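Local coordinates for epoxide hydrolase (Aspergillus niger, PDB 3G02), which probably hydrolyses epoxides to vicinal diols, and is here an enantioselective variant obtained by directed evolution, at residues A[167-179]-A[194-208]. The protein carries 9 engineered substitutions. Residues are numbered along the deposited sequence; the frame is centred on the assembly and turned at random. Where two conformers were deposited one is given.
Sequences LMDNARVVDQLMK and IGSFVGRLLGVGFDA. With FMT (formic acid), chain D.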
loop_
_atom_site.group_PDB
_atom_site.type_symbol
_atom_site.label_atom_id
_atom_site.label_comp_id
_atom_site.label_asym_id
_atom_site.label_seq_id
_atom_site.Cartn_x
_atom_site.Cartn_y
_atom_site.Cartn_z
ATOM N N LEU A 167 -17.489 -10.456 -6.011
ATOM C CA LEU A 167 -18.156 -10.959 -4.814
ATOM C C LEU A 167 -19.324 -11.894 -5.130
ATOM O O LEU A 167 -19.492 -12.912 -4.462
ATOM C CB LEU A 167 -18.589 -9.801 -3.906
ATOM C CG LEU A 167 -17.434 -9.004 -3.281
ATOM C CD1 LEU A 167 -17.851 -7.592 -2.911
ATOM C CD2 LEU A 167 -16.858 -9.738 -2.071
ATOM N N MET A 168 -20.103 -11.564 -6.160
ATOM C CA MET A 168 -21.217 -12.420 -6.577
ATOM C C MET A 168 -20.730 -13.777 -7.076
ATOM O O MET A 168 -21.361 -14.807 -6.822
ATOM C CB MET A 168 -22.064 -11.733 -7.652
ATOM C CG MET A 168 -23.357 -12.473 -7.997
ATOM S SD MET A 168 -24.475 -12.636 -6.585
ATOM C CE MET A 168 -24.971 -10.936 -6.330
ATOM N N ASP A 169 -19.604 -13.774 -7.784
ATOM C CA ASP A 169 -18.980 -15.005 -8.256
ATOM C C ASP A 169 -18.561 -15.897 -7.089
ATOM O O ASP A 169 -18.741 -17.117 -7.131
ATOM C CB ASP A 169 -17.767 -14.686 -9.128
ATOM C CG ASP A 169 -18.138 -13.992 -10.425
ATOM O OD1 ASP A 169 -19.024 -14.492 -11.149
ATOM O OD2 ASP A 169 -17.532 -12.942 -10.725
ATOM N N ASN A 170 -18.000 -15.279 -6.051
ATOM C CA ASN A 170 -17.657 -15.992 -4.828
ATOM C C ASN A 170 -18.883 -16.627 -4.180
ATOM O O ASN A 170 -18.843 -17.793 -3.772
ATOM C CB ASN A 170 -16.957 -15.058 -3.836
ATOM C CG ASN A 170 -15.455 -14.977 -4.064
ATOM O OD1 ASN A 170 -14.685 -15.641 -3.376
ATOM N ND2 ASN A 170 -15.035 -14.165 -5.028
ATOM N N ALA A 171 -19.964 -15.854 -4.099
ATOM C CA ALA A 171 -21.232 -16.330 -3.543
ATOM C C ALA A 171 -21.768 -17.520 -4.334
ATOM O O ALA A 171 -22.173 -18.529 -3.754
ATOM C CB ALA A 171 -22.251 -15.205 -3.496
ATOM N N ARG A 172 -21.746 -17.409 -5.660
ATOM C CA ARG A 172 -22.217 -18.489 -6.519
ATOM C C ARG A 172 -21.421 -19.785 -6.296
ATOM O O ARG A 172 -21.990 -20.878 -6.275
ATOM C CB ARG A 172 -22.179 -18.060 -7.987
ATOM C CG ARG A 172 -22.862 -19.036 -8.946
ATOM C CD ARG A 172 -22.754 -18.577 -10.397
ATOM N NE ARG A 172 -21.361 -18.465 -10.822
ATOM C CZ ARG A 172 -20.710 -17.316 -10.994
ATOM N NH1 ARG A 172 -21.327 -16.157 -10.793
ATOM N NH2 ARG A 172 -19.438 -17.333 -11.365
ATOM N N VAL A 173 -20.109 -19.656 -6.107
ATOM C CA VAL A 173 -19.249 -20.806 -5.809
ATOM C C VAL A 173 -19.610 -21.464 -4.468
ATOM O O VAL A 173 -19.692 -22.690 -4.379
ATOM C CB VAL A 173 -17.743 -20.424 -5.849
ATOM C CG1 VAL A 173 -16.873 -21.546 -5.290
ATOM C CG2 VAL A 173 -17.321 -20.087 -7.279
ATOM N N VAL A 174 -19.818 -20.651 -3.433
ATOM C CA VAL A 174 -20.179 -21.173 -2.111
ATOM C C VAL A 174 -21.532 -21.889 -2.164
ATOM O O VAL A 174 -21.670 -23.002 -1.651
ATOM C CB VAL A 174 -20.172 -20.067 -1.028
ATOM C CG1 VAL A 174 -20.704 -20.592 0.305
ATOM C CG2 VAL A 174 -18.763 -19.516 -0.837
ATOM N N ASP A 175 -22.510 -21.257 -2.807
ATOM C CA ASP A 175 -23.838 -21.850 -2.971
ATOM C C ASP A 175 -23.758 -23.183 -3.719
ATOM O O ASP A 175 -24.404 -24.160 -3.328
ATOM C CB ASP A 175 -24.780 -20.881 -3.687
ATOM C CG ASP A 175 -26.138 -21.497 -3.990
ATOM O OD1 ASP A 175 -26.955 -21.646 -3.056
ATOM O OD2 ASP A 175 -26.385 -21.806 -5.174
ATOM N N GLN A 176 -22.958 -23.226 -4.784
ATOM C CA GLN A 176 -22.784 -24.458 -5.557
ATOM C C GLN A 176 -22.139 -25.564 -4.720
ATOM O O GLN A 176 -22.534 -26.729 -4.806
ATOM C CB GLN A 176 -21.973 -24.203 -6.834
ATOM C CG GLN A 176 -22.027 -25.350 -7.848
ATOM C CD GLN A 176 -23.451 -25.745 -8.222
ATOM O OE1 GLN A 176 -24.242 -24.916 -8.677
ATOM N NE2 GLN A 176 -23.783 -27.018 -8.027
ATOM N N LEU A 177 -21.152 -25.198 -3.906
ATOM C CA LEU A 177 -20.507 -26.154 -3.018
ATOM C C LEU A 177 -21.526 -26.784 -2.077
ATOM O O LEU A 177 -21.563 -28.007 -1.932
ATOM C CB LEU A 177 -19.385 -25.481 -2.216
ATOM C CG LEU A 177 -18.735 -26.322 -1.111
ATOM C CD1 LEU A 177 -18.005 -27.535 -1.672
ATOM C CD2 LEU A 177 -17.790 -25.459 -0.282
ATOM N N MET A 178 -22.349 -25.946 -1.449
ATOM C CA MET A 178 -23.357 -26.431 -0.507
ATOM C C MET A 178 -24.386 -27.327 -1.197
ATOM O O MET A 178 -24.788 -28.350 -0.644
ATOM C CB MET A 178 -24.027 -25.270 0.233
ATOM C CG MET A 178 -23.082 -24.492 1.160
ATOM S SD MET A 178 -22.266 -25.543 2.377
ATOM C CE MET A 178 -23.442 -25.494 3.728
ATOM N N LYS A 179 -24.782 -26.958 -2.414
ATOM C CA LYS A 179 -25.692 -27.796 -3.201
ATOM C C LYS A 179 -25.056 -29.140 -3.556
ATOM O O LYS A 179 -25.691 -30.196 -3.427
ATOM C CB LYS A 179 -26.154 -27.058 -4.460
ATOM C CG LYS A 179 -27.178 -25.983 -4.177
ATOM C CD LYS A 179 -27.459 -25.120 -5.394
ATOM C CE LYS A 179 -28.610 -24.166 -5.118
ATOM N NZ LYS A 179 -28.708 -23.077 -6.135
ATOM N N ILE A 194 -14.644 -10.247 4.579
ATOM C CA ILE A 194 -15.155 -10.359 3.210
ATOM C C ILE A 194 -16.238 -11.437 3.138
ATOM O O ILE A 194 -17.239 -11.275 2.441
ATOM C CB ILE A 194 -14.014 -10.618 2.204
ATOM C CG1 ILE A 194 -13.090 -9.398 2.151
ATOM C CG2 ILE A 194 -14.568 -10.932 0.803
ATOM C CD1 ILE A 194 -11.730 -9.668 1.527
ATOM N N GLY A 195 -16.054 -12.511 3.904
ATOM C CA GLY A 195 -17.058 -13.568 4.008
ATOM C C GLY A 195 -18.437 -13.081 4.431
ATOM O O GLY A 195 -19.438 -13.704 4.082
ATOM N N SER A 196 -18.487 -11.993 5.200
ATOM C CA SER A 196 -19.764 -11.380 5.579
ATOM C C SER A 196 -20.502 -10.884 4.350
ATOM O O SER A 196 -21.701 -11.131 4.200
ATOM C CB SER A 196 -19.569 -10.224 6.561
ATOM O OG SER A 196 -19.347 -10.694 7.875
ATOM N N PHE A 197 -19.784 -10.192 3.467
ATOM C CA PHE A 197 -20.411 -9.648 2.268
ATOM C C PHE A 197 -20.851 -10.768 1.334
ATOM O O PHE A 197 -21.938 -10.698 0.767
ATOM C CB PHE A 197 -19.547 -8.611 1.539
ATOM C CG PHE A 197 -20.345 -7.742 0.602
ATOM C CD1 PHE A 197 -20.915 -6.554 1.052
ATOM C CD2 PHE A 197 -20.576 -8.142 -0.712
ATOM C CE1 PHE A 197 -21.679 -5.760 0.195
ATOM C CE2 PHE A 197 -21.335 -7.352 -1.581
ATOM C CZ PHE A 197 -21.886 -6.163 -1.123
ATOM N N VAL A 198 -20.022 -11.801 1.195
ATOM C CA VAL A 198 -20.426 -13.012 0.475
ATOM C C VAL A 198 -21.689 -13.592 1.120
ATOM O O VAL A 198 -22.657 -13.913 0.421
ATOM C CB VAL A 198 -19.289 -14.055 0.420
ATOM C CG1 VAL A 198 -19.743 -15.340 -0.277
ATOM C CG2 VAL A 198 -18.079 -13.474 -0.301
ATOM N N GLY A 199 -21.692 -13.684 2.451
ATOM C CA GLY A 199 -22.871 -14.139 3.195
ATOM C C GLY A 199 -24.114 -13.289 2.973
ATOM O O GLY A 199 -25.223 -13.822 2.859
ATOM N N ARG A 200 -23.936 -11.972 2.918
ATOM C CA ARG A 200 -25.037 -11.053 2.634
ATOM C C ARG A 200 -25.651 -11.355 1.266
ATOM O O ARG A 200 -26.874 -11.449 1.141
ATOM C CB ARG A 200 -24.569 -9.594 2.701
ATOM C CG ARG A 200 -25.670 -8.572 2.400
ATOM C CD ARG A 200 -25.255 -7.145 2.738
ATOM N NE ARG A 200 -25.106 -6.942 4.180
ATOM C CZ ARG A 200 -26.094 -6.608 5.008
ATOM N NH1 ARG A 200 -27.332 -6.425 4.552
ATOM N NH2 ARG A 200 -25.844 -6.449 6.302
ATOM N N LEU A 201 -24.800 -11.516 0.254
ATOM C CA LEU A 201 -25.267 -11.815 -1.103
ATOM C C LEU A 201 -26.011 -13.149 -1.171
ATOM O O LEU A 201 -27.023 -13.270 -1.873
ATOM C CB LEU A 201 -24.109 -11.794 -2.103
ATOM C CG LEU A 201 -23.409 -10.453 -2.342
ATOM C CD1 LEU A 201 -22.226 -10.648 -3.266
ATOM C CD2 LEU A 201 -24.366 -9.406 -2.912
ATOM N N LEU A 202 -25.517 -14.140 -0.434
ATOM C CA LEU A 202 -26.206 -15.426 -0.320
ATOM C C LEU A 202 -27.589 -15.267 0.317
ATOM O O LEU A 202 -28.576 -15.825 -0.176
ATOM C CB LEU A 202 -25.351 -16.433 0.458
ATOM C CG LEU A 202 -24.083 -16.889 -0.278
ATOM C CD1 LEU A 202 -23.101 -17.563 0.663
ATOM C CD2 LEU A 202 -24.423 -17.805 -1.453
ATOM N N GLY A 203 -27.662 -14.492 1.395
ATOM C CA GLY A 203 -28.937 -14.208 2.049
ATOM C C GLY A 203 -29.912 -13.486 1.135
ATOM O O GLY A 203 -31.107 -13.788 1.124
ATOM N N VAL A 204 -29.391 -12.543 0.359
ATOM C CA VAL A 204 -30.205 -11.690 -0.511
ATOM C C VAL A 204 -30.752 -12.421 -1.744
ATOM O O VAL A 204 -31.932 -12.271 -2.085
ATOM C CB VAL A 204 -29.409 -10.420 -0.934
ATOM C CG1 VAL A 204 -30.115 -9.656 -2.056
ATOM C CG2 VAL A 204 -29.186 -9.514 0.268
ATOM N N GLY A 205 -29.911 -13.220 -2.393
ATOM C CA GLY A 205 -30.225 -13.707 -3.735
ATOM C C GLY A 205 -30.235 -15.199 -3.992
ATOM O O GLY A 205 -30.546 -15.632 -5.104
ATOM N N PHE A 206 -29.912 -15.995 -2.977
ATOM C CA PHE A 206 -29.798 -17.438 -3.155
ATOM C C PHE A 206 -30.826 -18.176 -2.302
ATOM O O PHE A 206 -30.782 -18.122 -1.069
ATOM C CB PHE A 206 -28.364 -17.909 -2.863
ATOM C CG PHE A 206 -27.351 -17.442 -3.882
ATOM C CD1 PHE A 206 -26.851 -16.141 -3.845
ATOM C CD2 PHE A 206 -26.898 -18.302 -4.876
ATOM C CE1 PHE A 206 -25.916 -15.706 -4.783
ATOM C CE2 PHE A 206 -25.959 -17.876 -5.816
ATOM C CZ PHE A 206 -25.473 -16.575 -5.769
ATOM N N ASP A 207 -31.761 -18.848 -2.971
ATOM C CA ASP A 207 -32.908 -19.465 -2.302
ATOM C C ASP A 207 -32.536 -20.534 -1.281
ATOM O O ASP A 207 -33.218 -20.683 -0.265
ATOM C CB ASP A 207 -33.881 -20.050 -3.327
ATOM C CG ASP A 207 -34.665 -18.982 -4.064
ATOM O OD1 ASP A 207 -35.404 -19.346 -5.003
ATOM O OD2 ASP A 207 -34.553 -17.788 -3.713
ATOM N N ALA A 208 -31.460 -21.268 -1.557
ATOM C CA ALA A 208 -30.997 -22.335 -0.671
ATOM C C ALA A 208 -30.430 -21.791 0.641
ATOM O O ALA A 208 -30.420 -22.490 1.650
ATOM C CB ALA A 208 -29.980 -23.211 -1.375
HETATM C C FMT D . -21.619 -7.156 5.229
HETATM O O1 FMT D . -20.544 -6.630 5.515
HETATM O O2 FMT D . -22.714 -6.661 5.501
HETATM O O HOH W 1 -29.560 -21.149 -3.861
#
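Leu167 and Val198 interlock the helices 167-179 and 194-205 as reciprocal knobs, a worked example of how two neighbouring helices of an alpha/beta hydrolase pack while crossing at -71°. Leu167 sits among Ile194, Phe197, Val198 and Leu201: its CD1 lies 3.5 Å from Phe197 CD2, the two side chains meeting at about a right angle, while CD2 turns to Ile194 CG2. In return Val198 enters the hole formed by Leu167, Asn170, Ala171 and Val174. With CG1 anti to the backbone N (chi1 177°), that methyl reaches Ala171 CA at 3.7 Å, and CG2 is left to meet Asn170 CB. The small Ala171 lets the backbones approach, its CA being 5.3 Å from that of Val198.

Past the helix end, Phe206 folds back against 167-179. Leu202 CD2 covers one ring face near the rim, and Met168, bent at chi2 and chi3, brings SD to the ring edge, 3.8 Å from Phe206 CE1, in a Met-aromatic contact. Asp175 CG stands 3.4 Å from Phe206 CD2, its carboxylate tilted 49° to the ring. Lys179 NZ forms a salt bridge to the syn lone pair of Asp175 OD2, 2.8 Å away; OD1 takes Tyr187 OH and a water that accepts from both Lys179 NZ and Ala208 N.

No direct hydrogen bond joins the segments; apolar interlocking dominates, with one water-mediated link at Ala208. Ile194, at one end, adjoins the predicted nucleophile Asp193, while the buried Asp175 carboxylate, so partnered on both oxygens, probably remains ionised.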